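Local coordinates for protein glycerol kinase, putative (Plasmodium falciparum, PDB 2W40) that probably phosphorylates glycerol with ATP to give sn-glycerol 3-phosphate, at residues G80-R85 with Q249-I254; N166-L171 with V184-R189; K220-N225 with G244-Q249. All coordinates share one frame; numbering follows the deposited sequence. Where two conformers were deposited one is given.

Interaction 1: residues G80-R85 with Q249-I254; sequences GITNQR and QQSACI. With GOL (glycerol), chain B.
R85 NH1 serves two acceptors, and the one across the contact is Q250 OE1, 3.0 Å away with an N-H...O angle of 142°. The bond is bent and comes from above the carbonyl plane, not along a lone pair; the flat groups stand 75° apart. The second acceptor is E308, in a salt bridge, while F273 adds a cation-pi contact to the arginine and the carbonyl of I293 fixes Q250 at its other end by accepting from NE2. Over one face of the same guanidinium runs the aliphatic part of Q249: its CB sits 3.6 Å from R85 CZ, and its CG approaches R85 NH2. A bend at chi3 (-58°) turns the arginine back along the bound glycerol, and the residue therefore meets the ligand at two levels: R85 N donates to glycerol O2 at 2.9 Å and R85 NE to the same O2 at 3.0 Å, both nearly straight, while NH2 reaches O3. From the helix, Q249 NE2 takes hold of O1 at 3.2 Å. D248, E86 and Y137 also hydrogen-bond the glycerol. Away from the ligand, strand and helix meet at T82 and S251, where T82 OG1 lies 3.3 Å from S251 CB. Each hydroxyl finds its hydrogen-bond partner elsewhere, T82 OG1 at the carbonyl of I246 and S251 OG at that of T444. The loop just after strand 74-83 and the start of helix 248-255 thus form one wall of the glycerol site, with donors from both sides spread over all three ligand oxygens, an arrangement suited to orienting a small triol.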
ATOM      1  N   GLY C  80      39.004 -13.289   6.380  1.00  8.56           N
ATOM      2  CA  GLY C  80      38.279 -13.379   5.087  1.00  8.63           C
ATOM      3  C   GLY C  80      37.242 -12.237   5.005  1.00  8.78           C
ATOM      4  O   GLY C  80      36.674 -11.806   6.017  1.00  9.09           O
ATOM      5  N   ILE C  81      37.094 -11.723   3.785  1.00  7.96           N
ATOM      6  CA  ILE C  81      36.238 -10.601   3.502  1.00  8.90           C
ATOM      7  C   ILE C  81      35.173 -11.020   2.500  1.00  7.42           C
ATOM      8  O   ILE C  81      35.473 -11.629   1.453  1.00  7.43           O
ATOM      9  CB  ILE C  81      37.041  -9.414   2.946  1.00  9.32           C
ATOM     10  CG1 ILE C  81      37.898  -8.886   4.097  1.00 11.39           C
ATOM     11  CG2 ILE C  81      36.098  -8.341   2.375  1.00 11.31           C
ATOM     12  CD1 ILE C  81      38.795  -7.728   3.809  1.00 13.71           C
ATOM     13  N   THR C  82      33.898 -10.706   2.814  1.00  8.81           N
ATOM     14  CA  THR C  82      32.823 -10.832   1.857  1.00  7.61           C
ATOM     15  C   THR C  82      31.899  -9.663   1.966  1.00  8.17           C
ATOM     16  O   THR C  82      31.913  -8.954   2.976  1.00  8.45           O
ATOM     17  CB  THR C  82      32.121 -12.229   2.032  1.00  9.14           C
ATOM     18  OG1 THR C  82      31.309 -12.466   0.903  1.00  8.50           O
ATOM     19  CG2 THR C  82      31.353 -12.348   3.339  1.00 11.62           C
ATOM     20  N   ASN C  83      31.131  -9.421   0.923  1.00  7.34           N
ATOM     21  CA  ASN C  83      30.477  -8.109   0.823  1.00  7.89           C
ATOM     22  C   ASN C  83      29.339  -8.073  -0.144  1.00  7.57           C
ATOM     23  O   ASN C  83      29.299  -8.839  -1.093  1.00  6.49           O
ATOM     24  CB  ASN C  83      31.515  -7.113   0.244  1.00  7.73           C
ATOM     25  CG  ASN C  83      32.050  -7.584  -1.137  1.00  6.23           C
ATOM     26  OD1 ASN C  83      32.845  -8.553  -1.205  1.00  6.79           O
ATOM     27  ND2 ASN C  83      31.688  -6.821  -2.264  1.00  6.75           N
ATOM     28  N   GLN C  84      28.400  -7.176   0.127  1.00  6.18           N
ATOM     29  CA  GLN C  84      27.385  -6.768  -0.815  1.00  5.93           C
ATOM     30  C   GLN C  84      28.118  -6.394  -2.139  1.00  5.27           C
ATOM     31  O   GLN C  84      29.099  -5.598  -2.129  1.00  4.86           O
ATOM     32  CB  GLN C  84      26.646  -5.530  -0.259  1.00  7.23           C
ATOM     33  CG  GLN C  84      27.516  -4.398   0.236  1.00  5.66           C
ATOM     34  CD  GLN C  84      26.841  -3.018   0.260  1.00  5.30           C
ATOM     35  OE1 GLN C  84      25.974  -2.726  -0.567  1.00  7.29           O
ATOM     36  NE2 GLN C  84      27.320  -2.149   1.147  1.00  8.05           N
ATOM     37  N   ARG C  85      27.669  -6.989  -3.223  1.00  6.51           N
ATOM     38  CA  ARG C  85      28.293  -6.851  -4.514  1.00  6.04           C
ATOM     39  C   ARG C  85      27.748  -5.544  -5.210  1.00  6.47           C
ATOM     40  O   ARG C  85      26.769  -4.965  -4.703  1.00  5.84           O
ATOM     41  CB  ARG C  85      28.027  -8.074  -5.322  1.00  7.50           C
ATOM     42  CG  ARG C  85      28.574  -9.371  -4.676  1.00  6.85           C
ATOM     43  CD  ARG C  85      28.108 -10.700  -5.372  1.00  8.11           C
ATOM     44  NE  ARG C  85      26.666 -10.709  -5.351  1.00  7.14           N
ATOM     45  CZ  ARG C  85      25.898 -11.492  -6.109  1.00 10.34           C
ATOM     46  NH1 ARG C  85      26.452 -12.451  -6.853  1.00 10.56           N
ATOM     47  NH2 ARG C  85      24.593 -11.279  -6.184  1.00  7.44           N
ATOM     48  N   GLN C 249      27.162 -13.470  -2.283  1.00  5.76           N
ATOM     49  CA  GLN C 249      26.245 -14.579  -2.711  1.00  7.58           C
ATOM     50  C   GLN C 249      27.111 -15.814  -3.141  1.00  7.91           C
ATOM     51  O   GLN C 249      26.696 -16.976  -2.978  1.00 10.40           O
ATOM     52  CB  GLN C 249      25.298 -14.128  -3.754  1.00 10.65           C
ATOM     53  CG  GLN C 249      24.335 -13.025  -3.267  1.00  8.48           C
ATOM     54  CD  GLN C 249      23.729 -13.339  -1.888  1.00 10.16           C
ATOM     55  OE1 GLN C 249      23.245 -14.498  -1.721  1.00 12.04           O
ATOM     56  NE2 GLN C 249      23.845 -12.430  -0.892  1.00 14.98           N
ATOM     57  N   GLN C 250      28.266 -15.577  -3.791  1.00  8.07           N
ATOM     58  CA  GLN C 250      29.234 -16.636  -4.072  1.00  8.42           C
ATOM     59  C   GLN C 250      29.814 -17.213  -2.780  1.00  7.01           C
ATOM     60  O   GLN C 250      30.002 -18.456  -2.650  1.00  8.59           O
ATOM     61  CB  GLN C 250      30.325 -16.075  -5.008  1.00  7.83           C
ATOM     62  CG  GLN C 250      29.866 -15.931  -6.420  1.00 10.79           C
ATOM     63  CD  GLN C 250      29.422 -14.546  -6.828  1.00  8.69           C
ATOM     64  OE1 GLN C 250      28.971 -13.769  -5.959  1.00  8.91           O
ATOM     65  NE2 GLN C 250      29.425 -14.250  -8.201  1.00  8.65           N
ATOM     66  N   SER C 251      30.015 -16.375  -1.784  1.00  8.54           N
ATOM     67  CA  SER C 251      30.463 -16.844  -0.429  1.00  8.93           C
ATOM     68  C   SER C 251      29.487 -17.886   0.111  1.00  8.57           C
ATOM     69  O   SER C 251      29.892 -18.922   0.638  1.00  8.64           O
ATOM     70  CB  SER C 251      30.711 -15.707   0.549  1.00  9.39           C
ATOM     71  OG  SER C 251      31.526 -16.110   1.606  1.00 10.36           O
ATOM     72  N   ALA C 252      28.201 -17.632  -0.029  1.00 10.22           N
ATOM     73  CA  ALA C 252      27.174 -18.529   0.420  1.00 11.27           C
ATOM     74  C   ALA C 252      27.185 -19.869  -0.329  1.00 11.09           C
ATOM     75  O   ALA C 252      26.820 -20.947   0.245  1.00 12.16           O
ATOM     76  CB  ALA C 252      25.816 -17.826   0.251  1.00 11.27           C
ATOM     77  N   CYS C 253      27.567 -19.891  -1.603  1.00  8.81           N
ATOM     78  CA  CYS C 253      27.853 -21.125  -2.384  1.00 12.04           C
ATOM     79  C   CYS C 253      28.954 -21.963  -1.757  1.00 12.35           C
ATOM     80  O   CYS C 253      28.809 -23.173  -1.624  1.00 13.50           O
ATOM     81  CB  CYS C 253      28.253 -20.840  -3.812  1.00 13.35           C
ATOM     82  SG  CYS C 253      26.966 -20.014  -4.788  1.00 14.55           S
ATOM     83  N   ILE C 254      29.994 -21.297  -1.252  1.00 10.27           N
ATOM     84  CA  ILE C 254      31.060 -22.060  -0.618  0.50 11.48           C
ATOM     85  C   ILE C 254      30.576 -22.552   0.756  1.00 11.49           C
ATOM     86  O   ILE C 254      30.814 -23.727   1.087  1.00 13.18           O
ATOM     87  CB  ILE C 254      32.373 -21.275  -0.557  0.50 10.40           C
ATOM     88  CG1 ILE C 254      32.888 -20.948  -1.957  0.50 10.19           C
ATOM     89  CG2 ILE C 254      33.496 -22.079   0.136  0.50  9.77           C
ATOM     90  CD1 ILE C 254      34.163 -20.090  -1.914  0.50 12.10           C
TER
HETATM   91  C1  GOL B1521      23.644  -8.250  -1.851  1.00 15.35           C
HETATM   92  O1  GOL B1521      23.797  -9.260  -0.830  1.00 18.21           O
HETATM   93  C2  GOL B1521      24.121  -8.805  -3.111  1.00  9.08           C
HETATM   94  O2  GOL B1521      25.532  -8.933  -3.146  1.00  7.81           O
HETATM   95  C3  GOL B1521      23.653  -7.890  -4.287  1.00  7.40           C
HETATM   96  O3  GOL B1521      23.945  -8.454  -5.523  1.00  7.34           O

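Interaction 2: residues N166-L171 with V184-R189; sequences NINTWL and VTNASR
N186 packs its whole side chain against N168. Its CB lies 3.7 Å from N168 OD1, and its CG comes to 3.5 Å from that same oxygen. At the tip, N186 OD1 stands 3.8 Å from N168 OD1, two acceptors with no bond between them, and N186 ND2 rests 3.4 Å from N168 CG. The two amides arrive from opposite directions and lie stacked, their planes 21° apart, so they meet over their faces and not through a bond: N186 ND2 and N168 ND2, 3.4 Å from each other, are both donors. Three of these polar atoms bond elsewhere: N186 OD1 accepts from N83 ND2, N186 ND2 donates to D183 OD1, and N168 ND2 turns to T182. With N168 CG between its backbone N and carbonyl carbon (chi1 58°), the amide is turned toward N186. A second approach comes from N166, at the N-cap position of helix 167-176. Its OD1 is 3.4 Å from N186 O, two acceptors side by side, whereas its ND2 is engaged by S139 OG and the carbonyl of T87. The stack joins the start of helix 167-176 to helix 184-187, which follows strand 181-183, in the N-terminal domain of the FGGY kinase fold. R189, just along the chain, forms salt bridges with E308 and with E86, a glycerol ligand, so segment 184-189 lies next to the glycerol site.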
ATOM      1  N   ASN C 166      34.656  -1.874  -5.653  1.00  4.99           N
ATOM      2  CA  ASN C 166      33.578  -2.412  -4.910  1.00  6.28           C
ATOM      3  C   ASN C 166      33.866  -2.425  -3.383  1.00  5.72           C
ATOM      4  O   ASN C 166      34.924  -2.065  -2.966  1.00  5.46           O
ATOM      5  CB  ASN C 166      33.194  -3.766  -5.415  1.00  5.86           C
ATOM      6  CG  ASN C 166      32.631  -3.807  -6.881  1.00  6.75           C
ATOM      7  OD1 ASN C 166      33.072  -4.686  -7.660  1.00 10.97           O
ATOM      8  ND2 ASN C 166      31.697  -2.910  -7.267  1.00  8.32           N
ATOM      9  N   ILE C 167      32.943  -2.904  -2.564  1.00  5.69           N
ATOM     10  CA  ILE C 167      33.086  -2.774  -1.124  1.00  6.10           C
ATOM     11  C   ILE C 167      34.298  -3.596  -0.608  1.00  5.26           C
ATOM     12  O   ILE C 167      34.998  -3.207   0.275  1.00  8.13           O
ATOM     13  CB  ILE C 167      31.790  -3.187  -0.416  1.00  7.42           C
ATOM     14  CG1 ILE C 167      30.687  -2.140  -0.647  1.00  8.55           C
ATOM     15  CG2 ILE C 167      32.004  -3.523   1.110  1.00  6.31           C
ATOM     16  CD1 ILE C 167      30.877  -0.892   0.209  1.00 10.32           C
ATOM     17  N   ASN C 168      34.540  -4.746  -1.255  1.00  6.97           N
ATOM     18  CA  ASN C 168      35.698  -5.525  -0.891  1.00  6.91           C
ATOM     19  C   ASN C 168      36.997  -4.793  -1.051  1.00  5.76           C
ATOM     20  O   ASN C 168      37.838  -4.786  -0.148  1.00  7.09           O
ATOM     21  CB  ASN C 168      35.808  -6.813  -1.671  1.00  6.51           C
ATOM     22  CG  ASN C 168      35.863  -6.626  -3.157  1.00  8.70           C
ATOM     23  OD1 ASN C 168      35.043  -5.862  -3.719  1.00  9.61           O
ATOM     24  ND2 ASN C 168      36.723  -7.395  -3.830  1.00  9.21           N
ATOM     25  N   THR C 169      37.137  -4.112  -2.221  1.00  6.54           N
ATOM     26  CA  THR C 169      38.286  -3.270  -2.517  1.00  7.53           C
ATOM     27  C   THR C 169      38.456  -2.138  -1.493  1.00  7.27           C
ATOM     28  O   THR C 169      39.595  -1.823  -1.030  1.00  8.48           O
ATOM     29  CB  THR C 169      38.202  -2.756  -3.948  1.00  7.16           C
ATOM     30  OG1 THR C 169      38.035  -3.863  -4.817  1.00  8.51           O
ATOM     31  CG2 THR C 169      39.517  -1.966  -4.334  1.00  7.96           C
ATOM     32  N   TRP C 170      37.326  -1.526  -1.122  1.00  6.42           N
ATOM     33  CA  TRP C 170      37.297  -0.440  -0.162  1.00  6.18           C
ATOM     34  C   TRP C 170      37.841  -0.968   1.241  1.00  6.70           C
ATOM     35  O   TRP C 170      38.688  -0.325   1.893  1.00  7.51           O
ATOM     36  CB  TRP C 170      35.888   0.109  -0.083  1.00  7.36           C
ATOM     37  CG  TRP C 170      35.626   1.175   0.928  1.00  6.35           C
ATOM     38  CD1 TRP C 170      34.753   1.094   1.990  1.00  7.89           C
ATOM     39  CD2 TRP C 170      36.254   2.479   1.028  1.00  7.47           C
ATOM     40  NE1 TRP C 170      34.767   2.284   2.719  1.00  7.92           N
ATOM     41  CE2 TRP C 170      35.694   3.134   2.182  1.00  6.90           C
ATOM     42  CE3 TRP C 170      37.247   3.126   0.277  1.00  6.19           C
ATOM     43  CZ2 TRP C 170      36.040   4.440   2.558  1.00  9.09           C
ATOM     44  CZ3 TRP C 170      37.605   4.408   0.638  1.00  7.24           C
ATOM     45  CH2 TRP C 170      37.006   5.074   1.774  1.00 10.66           C
ATOM     46  N   LEU C 171      37.302  -2.066   1.692  1.00  8.24           N
ATOM     47  CA  LEU C 171      37.703  -2.608   2.981  1.00  8.00           C
ATOM     48  C   LEU C 171      39.183  -2.956   2.994  1.00  7.56           C
ATOM     49  O   LEU C 171      39.898  -2.653   3.929  1.00  9.04           O
ATOM     50  CB  LEU C 171      36.810  -3.812   3.319  1.00  6.87           C
ATOM     51  CG  LEU C 171      35.525  -3.603   4.055  1.00 12.25           C
ATOM     52  CD1 LEU C 171      34.719  -2.378   3.655  1.00 12.67           C
ATOM     53  CD2 LEU C 171      34.706  -4.893   4.244  1.00 13.90           C
ATOM     54  N   VAL C 184      37.917 -12.287  -8.437  1.00  7.14           N
ATOM     55  CA  VAL C 184      37.193 -12.592  -9.674  1.00  8.83           C
ATOM     56  C   VAL C 184      35.653 -12.580  -9.564  1.00  7.88           C
ATOM     57  O   VAL C 184      34.944 -12.224 -10.519  1.00  9.94           O
ATOM     58  CB  VAL C 184      37.586 -13.991 -10.208  1.00 11.87           C
ATOM     59  CG1 VAL C 184      39.006 -14.089 -10.756  1.00 14.67           C
ATOM     60  CG2 VAL C 184      37.355 -15.059  -9.164  1.00 10.85           C
ATOM     61  N   THR C 185      35.093 -12.929  -8.426  1.00  9.05           N
ATOM     62  CA  THR C 185      33.636 -12.873  -8.231  1.00  8.52           C
ATOM     63  C   THR C 185      33.078 -11.433  -8.194  1.00  7.37           C
ATOM     64  O   THR C 185      32.142 -11.124  -8.953  1.00 10.30           O
ATOM     65  CB  THR C 185      33.119 -13.706  -7.053  1.00  6.66           C
ATOM     66  OG1 THR C 185      33.513 -13.115  -5.788  1.00  9.38           O
ATOM     67  CG2 THR C 185      33.624 -15.161  -7.196  1.00  8.37           C
ATOM     68  N   ASN C 186      33.735 -10.549  -7.422  1.00  7.47           N
ATOM     69  CA  ASN C 186      33.343  -9.164  -7.398  1.00  8.53           C
ATOM     70  C   ASN C 186      33.601  -8.459  -8.730  1.00  8.52           C
ATOM     71  O   ASN C 186      32.746  -7.682  -9.175  1.00  7.62           O
ATOM     72  CB  ASN C 186      34.047  -8.432  -6.261  1.00  7.54           C
ATOM     73  CG  ASN C 186      33.280  -8.582  -4.912  1.00  7.33           C
ATOM     74  OD1 ASN C 186      32.167  -8.063  -4.771  1.00  8.62           O
ATOM     75  ND2 ASN C 186      33.889  -9.218  -3.947  1.00  8.74           N
ATOM     76  N   ALA C 187      34.728  -8.771  -9.366  1.00  8.65           N
ATOM     77  CA  ALA C 187      35.033  -8.163 -10.671  1.00  7.33           C
ATOM     78  C   ALA C 187      33.951  -8.522 -11.696  1.00  7.00           C
ATOM     79  O   ALA C 187      33.669  -7.728 -12.620  1.00  8.57           O
ATOM     80  CB  ALA C 187      36.419  -8.510 -11.201  1.00  6.08           C
ATOM     81  N   SER C 188      33.351  -9.707 -11.581  1.00  6.77           N
ATOM     82  CA  SER C 188      32.347 -10.189 -12.547  1.00  7.78           C
ATOM     83  C   SER C 188      30.975  -9.437 -12.433  1.00  8.39           C
ATOM     84  O   SER C 188      30.092  -9.635 -13.264  1.00  8.87           O
ATOM     85  CB  SER C 188      32.156 -11.687 -12.381  1.00  8.91           C
ATOM     86  OG  SER C 188      31.287 -11.996 -11.307  1.00  7.14           O
ATOM     87  N   ARG C 189      30.889  -8.581 -11.361  1.00  6.37           N
ATOM     88  CA  ARG C 189      29.675  -7.872 -11.013  1.00  6.13           C
ATOM     89  C   ARG C 189      29.704  -6.403 -11.452  1.00  7.73           C
ATOM     90  O   ARG C 189      28.866  -5.571 -11.081  1.00  7.83           O
ATOM     91  CB  ARG C 189      29.402  -7.954  -9.540  1.00  7.23           C
ATOM     92  CG  ARG C 189      29.464  -9.362  -9.015  1.00  8.07           C
ATOM     93  CD  ARG C 189      28.574 -10.341  -9.742  1.00  8.38           C
ATOM     94  NE  ARG C 189      27.142 -10.041  -9.541  1.00  8.66           N
ATOM     95  CZ  ARG C 189      26.120 -10.870  -9.700  1.00 10.18           C
ATOM     96  NH1 ARG C 189      26.285 -12.102 -10.204  1.00 10.89           N
ATOM     97  NH2 ARG C 189      24.899 -10.493  -9.354  1.00 11.24           N
TER

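Interaction 3: residues K220-N225 with G244-Q249; sequences KSNCSN and GCIGDQ
N222 joins C245 through a pair of hydrogen bonds, one from the backbone and one from the side chain. N222 O accepts from C245 N at 3.0 Å with an N-H...O angle of 160°. In return, N222 ND2 donates to C245 O at 2.9 Å and 170°, with the carbonyl oxygen near the plane of the amide and the nitrogen in the carbonyl plane. Setting CG beside the backbone N (chi1 -64°) brings the asparagine amide alongside the strand, where it apparently stands in for the backbone N-H of N222 in a regular pair of strands. Both carbonyls carry an additional weak contact: G244 CA points a C-H toward N222 O at 3.2 Å, and N222 CA approaches C245 O at 3.5 Å. The rest of the asparagine is also occupied, OD1 accepting from the backbone N of K296 and ND2 making a second, weak bond to D183. I246 borders this polar pair, its CB 3.7 Å from N222 ND2 and its CD1 close to N222 CG. One residue on, C223 faces G244 as an antiparallel non-hydrogen-bonded pair, with CA atoms 4.7 Å apart. Within 220-225, K220 NZ spans the bend, donating to N225 O and S224 OG at 3.0 Å each. S224, where the chain turns a corner, bonds by its backbone to T243, Y181 supplies K220 with a cation-pi contact, and further along strand 241-247 G247 N gives to T185 OG1. This is the loop leading into strand 225-228, the antiparallel edge strand that extends the central sheet of the N-terminal domain in this member of the sugar kinase/Hsp70/actin superfamily.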
ATOM      1  N   LYS C 220      42.222 -10.791  -8.282  1.00  8.67           N
ATOM      2  CA  LYS C 220      42.871 -11.894  -7.591  1.00  8.09           C
ATOM      3  C   LYS C 220      41.968 -13.111  -7.555  1.00  8.24           C
ATOM      4  O   LYS C 220      40.782 -13.024  -7.710  1.00  8.60           O
ATOM      5  CB  LYS C 220      43.167 -11.516  -6.140  1.00  9.06           C
ATOM      6  CG  LYS C 220      44.101 -10.274  -5.983  1.00 12.06           C
ATOM      7  CD  LYS C 220      45.465 -10.583  -5.854  1.00 12.95           C
ATOM      8  CE  LYS C 220      45.881 -10.671  -4.408  1.00 13.01           C
ATOM      9  NZ  LYS C 220      47.280 -11.244  -4.425  1.00 15.18           N
ATOM     10  N   SER C 221      42.559 -14.252  -7.266  1.00  8.53           N
ATOM     11  CA  SER C 221      41.754 -15.459  -6.969  1.00  7.56           C
ATOM     12  C   SER C 221      41.160 -15.292  -5.548  1.00  6.04           C
ATOM     13  O   SER C 221      41.491 -14.353  -4.781  1.00  8.90           O
ATOM     14  CB  SER C 221      42.628 -16.750  -7.091  1.00  8.37           C
ATOM     15  OG  SER C 221      43.597 -16.747  -6.048  1.00  8.83           O
ATOM     16  N   ASN C 222      40.214 -16.141  -5.207  1.00  7.68           N
ATOM     17  CA  ASN C 222      39.499 -16.005  -3.948  1.00  8.19           C
ATOM     18  C   ASN C 222      40.321 -16.326  -2.669  1.00  7.70           C
ATOM     19  O   ASN C 222      40.044 -15.781  -1.616  1.00 10.42           O
ATOM     20  CB  ASN C 222      38.202 -16.849  -3.929  1.00  7.51           C
ATOM     21  CG  ASN C 222      37.184 -16.388  -4.978  1.00  9.54           C
ATOM     22  OD1 ASN C 222      36.814 -17.106  -5.911  1.00 11.62           O
ATOM     23  ND2 ASN C 222      36.775 -15.146  -4.833  1.00  8.13           N
ATOM     24  N   CYS C 223      41.288 -17.247  -2.790  1.00  8.39           N
ATOM     25  CA  CYS C 223      42.254 -17.511  -1.738  1.00  8.52           C
ATOM     26  C   CYS C 223      43.573 -16.854  -2.226  1.00  9.61           C
ATOM     27  O   CYS C 223      44.134 -17.243  -3.240  1.00 10.37           O
ATOM     28  CB  CYS C 223      42.449 -19.000  -1.669  1.00 10.97           C
ATOM     29  SG  CYS C 223      41.049 -19.959  -1.119  1.00 12.82           S
ATOM     30  N   SER C 224      44.092 -15.885  -1.501  1.00  8.37           N
ATOM     31  CA  SER C 224      45.248 -15.113  -1.989  1.00  7.98           C
ATOM     32  C   SER C 224      45.886 -14.306  -0.873  1.00  8.93           C
ATOM     33  O   SER C 224      45.367 -14.254   0.190  1.00 11.10           O
ATOM     34  CB  SER C 224      44.839 -14.243  -3.219  1.00 10.18           C
ATOM     35  OG  SER C 224      45.999 -13.883  -4.007  1.00  9.85           O
ATOM     36  N   ASN C 225      47.024 -13.683  -1.119  1.00  8.55           N
ATOM     37  CA  ASN C 225      47.628 -12.738  -0.201  1.00  9.82           C
ATOM     38  C   ASN C 225      47.086 -11.369  -0.562  1.00  8.85           C
ATOM     39  O   ASN C 225      47.578 -10.750  -1.496  1.00 10.48           O
ATOM     40  CB  ASN C 225      49.114 -12.755  -0.352  1.00  9.72           C
ATOM     41  CG  ASN C 225      49.821 -11.866   0.681  1.00 12.84           C
ATOM     42  OD1 ASN C 225      49.154 -11.216   1.449  1.00 15.77           O
ATOM     43  ND2 ASN C 225      51.178 -11.906   0.741  1.00 16.33           N
ATOM     44  N   GLY C 244      41.310 -14.332   2.255  1.00  8.99           N
ATOM     45  CA  GLY C 244      40.228 -14.715   1.402  1.00  7.99           C
ATOM     46  C   GLY C 244      39.307 -13.571   1.137  1.00  7.22           C
ATOM     47  O   GLY C 244      39.120 -12.732   1.971  1.00  7.88           O
ATOM     48  N   CYS C 245      38.771 -13.523  -0.078  1.00  7.21           N
ATOM     49  CA  CYS C 245      37.854 -12.498  -0.502  1.00  7.44           C
ATOM     50  C   CYS C 245      36.956 -12.961  -1.573  1.00  8.08           C
ATOM     51  O   CYS C 245      37.410 -13.538  -2.543  1.00  7.79           O
ATOM     52  CB  CYS C 245      38.667 -11.367  -1.040  1.00 10.03           C
ATOM     53  SG  CYS C 245      37.736  -9.808  -1.434  1.00 11.19           S
ATOM     54  N   ILE C 246      35.671 -12.726  -1.411  1.00  8.43           N
ATOM     55  CA  ILE C 246      34.636 -13.241  -2.340  1.00  6.78           C
ATOM     56  C   ILE C 246      33.357 -12.391  -2.176  1.00  7.42           C
ATOM     57  O   ILE C 246      33.077 -11.935  -1.056  1.00  7.80           O
ATOM     58  CB  ILE C 246      34.388 -14.764  -2.080  1.00  6.60           C
ATOM     59  CG1 ILE C 246      33.506 -15.358  -3.129  1.00  7.86           C
ATOM     60  CG2 ILE C 246      33.845 -14.947  -0.615  1.00  7.20           C
ATOM     61  CD1 ILE C 246      33.605 -16.915  -3.273  1.00  7.88           C
ATOM     62  N   GLY C 247      32.592 -12.221  -3.263  1.00  7.38           N
ATOM     63  CA  GLY C 247      31.282 -11.630  -3.224  1.00  7.09           C
ATOM     64  C   GLY C 247      30.312 -12.468  -2.337  1.00  6.34           C
ATOM     65  O   GLY C 247      30.444 -13.681  -2.224  1.00  7.91           O
ATOM     66  N   ASP C 248      29.413 -11.779  -1.617  1.00  4.72           N
ATOM     67  CA  ASP C 248      28.572 -12.415  -0.629  1.00  5.10           C
ATOM     68  C   ASP C 248      27.799 -13.598  -1.120  1.00  7.03           C
ATOM     69  O   ASP C 248      27.826 -14.682  -0.432  1.00  8.33           O
ATOM     70  CB  ASP C 248      27.766 -11.449   0.247  1.00  6.83           C
ATOM     71  CG  ASP C 248      26.732 -10.568  -0.519  1.00  7.30           C
ATOM     72  OD1 ASP C 248      26.559 -10.735  -1.729  1.00  8.14           O
ATOM     73  OD2 ASP C 248      26.113  -9.686   0.149  1.00  9.34           O
ATOM     74  N   GLN C 249      27.162 -13.470  -2.283  1.00  5.76           N
ATOM     75  CA  GLN C 249      26.245 -14.579  -2.711  1.00  7.58           C
ATOM     76  C   GLN C 249      27.111 -15.814  -3.141  1.00  7.91           C
ATOM     77  O   GLN C 249      26.696 -16.976  -2.978  1.00 10.40           O
ATOM     78  CB  GLN C 249      25.298 -14.128  -3.754  1.00 10.65           C
ATOM     79  CG  GLN C 249      24.335 -13.025  -3.267  1.00  8.48           C
ATOM     80  CD  GLN C 249      23.729 -13.339  -1.888  1.00 10.16           C
ATOM     81  OE1 GLN C 249      23.245 -14.498  -1.721  1.00 12.04           O
ATOM     82  NE2 GLN C 249      23.845 -12.430  -0.892  1.00 14.98           N
TER

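From the N terminus, residues 80-85 at the end of strand 74-83 open the widest loop, which closes only when the chain returns as helix 248-255 in interaction 1. Interactions 2 and 3 both fall within that loop, one after the other and without crossing. Interaction 2 ends a short excursion between helices 167-176 and 184-187; interaction 3 brings 220-225 back to strand 241-247, whose continuation supplies the helix of interaction 1, with Q249 common to both. Strands 74-83 and 241-247 are sheet neighbours, N83 bonds to N186, and V184 pairs with K220, so central sheet, flanking helices and glycerol-site wall are joined.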